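Local coordinates for protein beta-phosphoglucomutase (Clostridium difficile, PDB 4GIB) that probably interconverts beta-D-glucose 1-phosphate and beta-D-glucose 6-phosphate, as a magnesium-dependent phosphomutase of the HAD-like superfamily, at residues E27-D32 against N131-G136; Q188-I193 against A206-V211. One frame throughout, in Å; residues are numbered along the deposited sequence.

Contact 1. Residues E27-D32 against N131-G136. With NA (sodium ion), chain D.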
# COMPACT_ATOMS: atom_id res chain seq x y z
N GLU A 27 -19.20 -2.48 3.28
CA GLU A 27 -19.28 -1.01 3.23
C GLU A 27 -18.18 -0.46 2.36
O GLU A 27 -18.35 0.59 1.72
CB GLU A 27 -19.30 -0.39 4.64
CG GLU A 27 -20.61 -0.72 5.41
CD GLU A 27 -20.67 -0.20 6.85
OE1 GLU A 27 -20.08 0.85 7.16
OE2 GLU A 27 -21.34 -0.86 7.68
N ALA A 28 -17.04 -1.16 2.30
CA ALA A 28 -15.95 -0.71 1.44
C ALA A 28 -14.85 -1.71 1.17
O ALA A 28 -14.69 -2.71 1.88
CB ALA A 28 -15.32 0.58 1.99
N PHE A 29 -14.14 -1.41 0.08
CA PHE A 29 -12.93 -2.08 -0.34
C PHE A 29 -11.87 -0.99 -0.13
O PHE A 29 -12.02 0.15 -0.63
CB PHE A 29 -12.96 -2.49 -1.81
CG PHE A 29 -13.65 -3.82 -2.08
CD1 PHE A 29 -14.98 -3.99 -1.82
CD2 PHE A 29 -12.95 -4.87 -2.66
CE1 PHE A 29 -15.61 -5.21 -2.09
CE2 PHE A 29 -13.57 -6.09 -2.93
CZ PHE A 29 -14.89 -6.25 -2.64
N ILE A 30 -10.83 -1.32 0.63
CA ILE A 30 -9.75 -0.38 0.87
C ILE A 30 -8.50 -1.02 0.31
O ILE A 30 -8.08 -2.07 0.76
CB ILE A 30 -9.57 -0.06 2.37
CG1 ILE A 30 -10.87 0.50 2.97
CG2 ILE A 30 -8.42 0.94 2.54
CD1 ILE A 30 -10.75 0.84 4.51
N PHE A 31 -7.91 -0.36 -0.68
CA PHE A 31 -6.73 -0.89 -1.36
C PHE A 31 -5.42 -0.27 -0.93
O PHE A 31 -5.39 0.86 -0.44
CB PHE A 31 -6.87 -0.63 -2.86
CG PHE A 31 -8.07 -1.30 -3.50
CD1 PHE A 31 -9.32 -0.70 -3.45
CD2 PHE A 31 -7.93 -2.49 -4.19
CE1 PHE A 31 -10.42 -1.31 -4.05
CE2 PHE A 31 -9.02 -3.09 -4.79
CZ PHE A 31 -10.27 -2.49 -4.71
N ASP A 32 -4.33 -1.03 -1.08
CA ASP A 32 -3.00 -0.46 -0.92
C ASP A 32 -2.65 -0.11 -2.35
O ASP A 32 -3.25 -0.65 -3.29
CB ASP A 32 -1.95 -1.41 -0.34
CG ASP A 32 -0.57 -0.73 -0.20
OD1 ASP A 32 -0.54 0.53 -0.14
OD2 ASP A 32 0.48 -1.43 -0.19
N ASN A 131 -21.97 -2.23 -7.11
CA ASN A 131 -22.62 -2.83 -5.96
C ASN A 131 -22.77 -1.81 -4.84
O ASN A 131 -22.96 -2.18 -3.68
CB ASN A 131 -21.86 -4.08 -5.52
CG ASN A 131 -22.12 -5.26 -6.43
OD1 ASN A 131 -21.36 -5.52 -7.36
ND2 ASN A 131 -23.24 -5.93 -6.22
N ASN A 132 -22.71 -0.53 -5.21
CA ASN A 132 -22.87 0.59 -4.26
C ASN A 132 -22.00 0.44 -3.02
O ASN A 132 -22.49 0.51 -1.90
CB ASN A 132 -24.35 0.75 -3.88
CG ASN A 132 -25.25 1.08 -5.09
OD1 ASN A 132 -24.76 1.38 -6.19
ND2 ASN A 132 -26.56 1.01 -4.90
N ILE A 133 -20.71 0.21 -3.25
CA ILE A 133 -19.72 0.02 -2.20
C ILE A 133 -18.61 1.07 -2.35
O ILE A 133 -18.17 1.36 -3.45
CB ILE A 133 -19.12 -1.40 -2.28
CG1 ILE A 133 -20.20 -2.46 -1.99
CG2 ILE A 133 -18.00 -1.55 -1.29
CD1 ILE A 133 -19.77 -3.92 -2.26
N LYS A 134 -18.17 1.63 -1.23
CA LYS A 134 -17.13 2.66 -1.27
C LYS A 134 -15.77 2.07 -1.54
O LYS A 134 -15.51 0.89 -1.29
CB LYS A 134 -17.10 3.46 0.03
CG LYS A 134 -18.41 4.17 0.36
CD LYS A 134 -18.18 5.19 1.48
CE LYS A 134 -19.43 5.98 1.83
NZ LYS A 134 -20.39 5.16 2.61
N ILE A 135 -14.89 2.92 -2.07
CA ILE A 135 -13.55 2.52 -2.41
C ILE A 135 -12.58 3.51 -1.77
O ILE A 135 -12.78 4.72 -1.81
CB ILE A 135 -13.37 2.45 -3.94
CG1 ILE A 135 -14.21 1.29 -4.49
CG2 ILE A 135 -11.91 2.29 -4.28
CD1 ILE A 135 -14.15 1.07 -6.06
N GLY A 136 -11.54 2.97 -1.13
CA GLY A 136 -10.53 3.78 -0.48
C GLY A 136 -9.13 3.31 -0.80
O GLY A 136 -8.92 2.19 -1.25
NA NA D . 1.36 -3.25 -1.07
O HOH W 1 3.22 -2.43 -0.33
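Strands 28-31 and 134-136 run parallel, their axes 14° apart, and pair Ala28 with Lys134, Phe29 with Ile135 and Ile30 with Gly136. Four backbone hydrogen bonds alternate between the two strands, from Lys134 N to Glu27 O through to Phe31 N to Gly136 O, the last 2.8 Å long and nearly straight at 172°. Gly136, with no side chain, sits beside Ile30, whose CG2 lies 4.0 Å from Gly136 O. These are neighbouring strands in the parallel sheet of the Rossmann-like HAD core. Strand 28-31 leads into Asp32, the predicted nucleophile, whose OD2 binds a sodium ion at 2.2 Å in a site completed by Asp34, Glu194, Asp195 and a water. On the sheet face that helix 121-130 covers, branched and aromatic side chains mesh. With CG1 of Ile133 beside the backbone N (chi1 -65°), its CG2 methyl comes within 3.5 Å of Ala28 CA and reaches the rim of the Phe29 ring, 3.9 Å from CD1. Ile135 CG2 meets Phe31 CE1 at 3.9 Å, while Gly136 O lies in the plane of the Phe31 ring, at its edge. The opposite face carries small Ala28 and the side chain of Lys134, both touching Leu183 of helix 174-183.

Contact 2. Residues Q188-I193 against A206-V211. With NA (sodium ion), chain C.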
# COMPACT_ATOMS: atom_id res chain seq x y z
N GLN A 188 -15.29 -3.24 10.50
CA GLN A 188 -15.76 -4.63 10.50
C GLN A 188 -16.47 -5.02 9.20
O GLN A 188 -16.62 -6.20 8.88
CB GLN A 188 -16.66 -4.90 11.71
CG GLN A 188 -15.91 -4.80 13.04
CD GLN A 188 -16.78 -5.06 14.25
OE1 GLN A 188 -18.01 -5.16 14.13
NE2 GLN A 188 -16.16 -5.18 15.41
N ASN A 189 -16.90 -4.02 8.43
CA ASN A 189 -17.59 -4.26 7.17
C ASN A 189 -16.72 -3.87 5.98
O ASN A 189 -17.22 -3.75 4.85
CB ASN A 189 -18.90 -3.49 7.16
CG ASN A 189 -19.84 -3.94 8.27
OD1 ASN A 189 -20.41 -3.12 8.98
ND2 ASN A 189 -19.95 -5.25 8.45
N CYS A 190 -15.42 -3.69 6.23
CA CYS A 190 -14.48 -3.31 5.20
C CYS A 190 -13.61 -4.47 4.77
O CYS A 190 -13.38 -5.39 5.54
CB CYS A 190 -13.56 -2.19 5.71
SG CYS A 190 -14.38 -0.65 6.00
N ILE A 191 -13.15 -4.42 3.52
CA ILE A 191 -12.26 -5.42 2.95
C ILE A 191 -10.99 -4.64 2.68
O ILE A 191 -11.05 -3.58 2.04
CB ILE A 191 -12.72 -5.96 1.55
CG1 ILE A 191 -14.18 -6.42 1.53
CG2 ILE A 191 -11.78 -7.09 1.08
CD1 ILE A 191 -14.42 -7.88 1.84
N GLY A 192 -9.85 -5.13 3.15
CA GLY A 192 -8.56 -4.50 2.89
C GLY A 192 -7.75 -5.42 1.97
O GLY A 192 -7.62 -6.63 2.27
N ILE A 193 -7.22 -4.86 0.87
CA ILE A 193 -6.41 -5.62 -0.10
C ILE A 193 -4.94 -5.17 -0.11
O ILE A 193 -4.64 -3.97 -0.21
CB ILE A 193 -7.01 -5.55 -1.51
CG1 ILE A 193 -8.50 -5.96 -1.44
CG2 ILE A 193 -6.20 -6.40 -2.46
CD1 ILE A 193 -9.13 -6.29 -2.74
N ALA A 206 -6.84 -3.60 12.11
CA ALA A 206 -7.95 -2.64 11.97
C ALA A 206 -9.33 -3.33 12.03
O ALA A 206 -10.37 -2.69 11.83
CB ALA A 206 -7.83 -1.86 10.64
N ASN A 207 -9.33 -4.64 12.31
CA ASN A 207 -10.54 -5.47 12.40
C ASN A 207 -11.30 -5.57 11.09
O ASN A 207 -12.52 -5.59 11.08
CB ASN A 207 -11.45 -5.01 13.56
CG ASN A 207 -10.83 -5.27 14.92
OD1 ASN A 207 -9.92 -6.09 15.06
ND2 ASN A 207 -11.34 -4.58 15.95
N MET A 208 -10.56 -5.66 9.98
CA MET A 208 -11.12 -5.76 8.64
C MET A 208 -10.82 -7.13 8.02
O MET A 208 -9.97 -7.87 8.51
CB MET A 208 -10.52 -4.69 7.72
CG MET A 208 -10.58 -3.27 8.25
SD MET A 208 -9.87 -2.14 7.03
CE MET A 208 -10.29 -0.54 7.72
N PHE A 209 -11.52 -7.44 6.93
CA PHE A 209 -11.32 -8.68 6.20
C PHE A 209 -10.08 -8.46 5.34
O PHE A 209 -10.05 -7.54 4.53
CB PHE A 209 -12.55 -9.01 5.36
CG PHE A 209 -12.42 -10.25 4.52
CD1 PHE A 209 -12.28 -11.49 5.10
CD2 PHE A 209 -12.52 -10.17 3.15
CE1 PHE A 209 -12.19 -12.64 4.32
CE2 PHE A 209 -12.43 -11.31 2.36
CZ PHE A 209 -12.26 -12.55 2.95
N SER A 210 -9.04 -9.27 5.53
CA SER A 210 -7.79 -9.07 4.82
C SER A 210 -7.67 -9.98 3.59
O SER A 210 -7.94 -11.18 3.67
CB SER A 210 -6.60 -9.26 5.76
OG SER A 210 -6.52 -10.61 6.25
N VAL A 211 -7.31 -9.38 2.46
CA VAL A 211 -7.10 -10.12 1.21
C VAL A 211 -5.64 -9.89 0.78
O VAL A 211 -5.21 -8.74 0.56
CB VAL A 211 -8.02 -9.65 0.08
CG1 VAL A 211 -7.80 -10.50 -1.19
CG2 VAL A 211 -9.49 -9.72 0.54
NA NA C . -9.24 -9.95 9.62
O HOH W 2 -8.46 -11.45 11.21
O HOH W 3 -9.03 -8.96 11.77
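Ile191 and Phe209 pack side by side where strands 190-193 and 209-211 meet, the two parallel strands of a right-handed beta-alpha-beta crossover whose helix is 197-205. Three backbone hydrogen bonds hold the strands together; in the central one, Gly192 N to Phe209 O, the N-H points almost straight at its acceptor (174°). On the face bearing Ile191, Phe209, Ile193 and Val211, Phe209 CG stands anti to the backbone N (chi1 178°), and the ring lies alongside Ile191. CD1 of the isoleucine presses on ring atom CD2 at 3.3 Å, a tight and probably strained contact, since chi2 of Ile191, -91°, is not staggered. CG2 of Ile191 sits in the notch where the Phe209 ring and Val211 come together, 3.5 Å from CG2 of the valine. Val211 in turn offers CB to Ile193 CG1, 4.0 Å away. Beta-branched residues suit this row, being broad close to the backbone, while flat Phe209 reaches farther, to Tyr244 of helix 234-247. On the reverse face the relief is lower: Gly192 adds no bulk, and the long, unbranched Met208 runs past Cys190, its SD 3.9 Å from Cys190 CB. Small Ser210 turns toward the crossover helix, where its OG is hydrogen-bonded to Asn204. Asn204 also joins Asn223 and two waters around a second sodium ion, which Met208 holds through its backbone O at 2.5 Å.

Both contacts are buried parallel-strand pairings in one sheet, and they adjoin: strand 28-31 of contact 1 is hydrogen-bonded to strand 190-194 of contact 2, with Ile30 N 2.7 Å from Ile191 O. Their side chains also meet, Ile30 with Met208 on one face and Phe31 with Ile193 on the other. They differ in how the strands are connected. In contact 1 the partners lie about a hundred residues apart in the chain, whereas contact 2 joins consecutive strands through one short helix. Each has a sodium ion, but contact 1 offers a carboxylate in the predicted catalytic site and contact 2 a backbone carbonyl beside its crossover helix. Exposed residues touch only in contact 2, at Gln188 and Asn207.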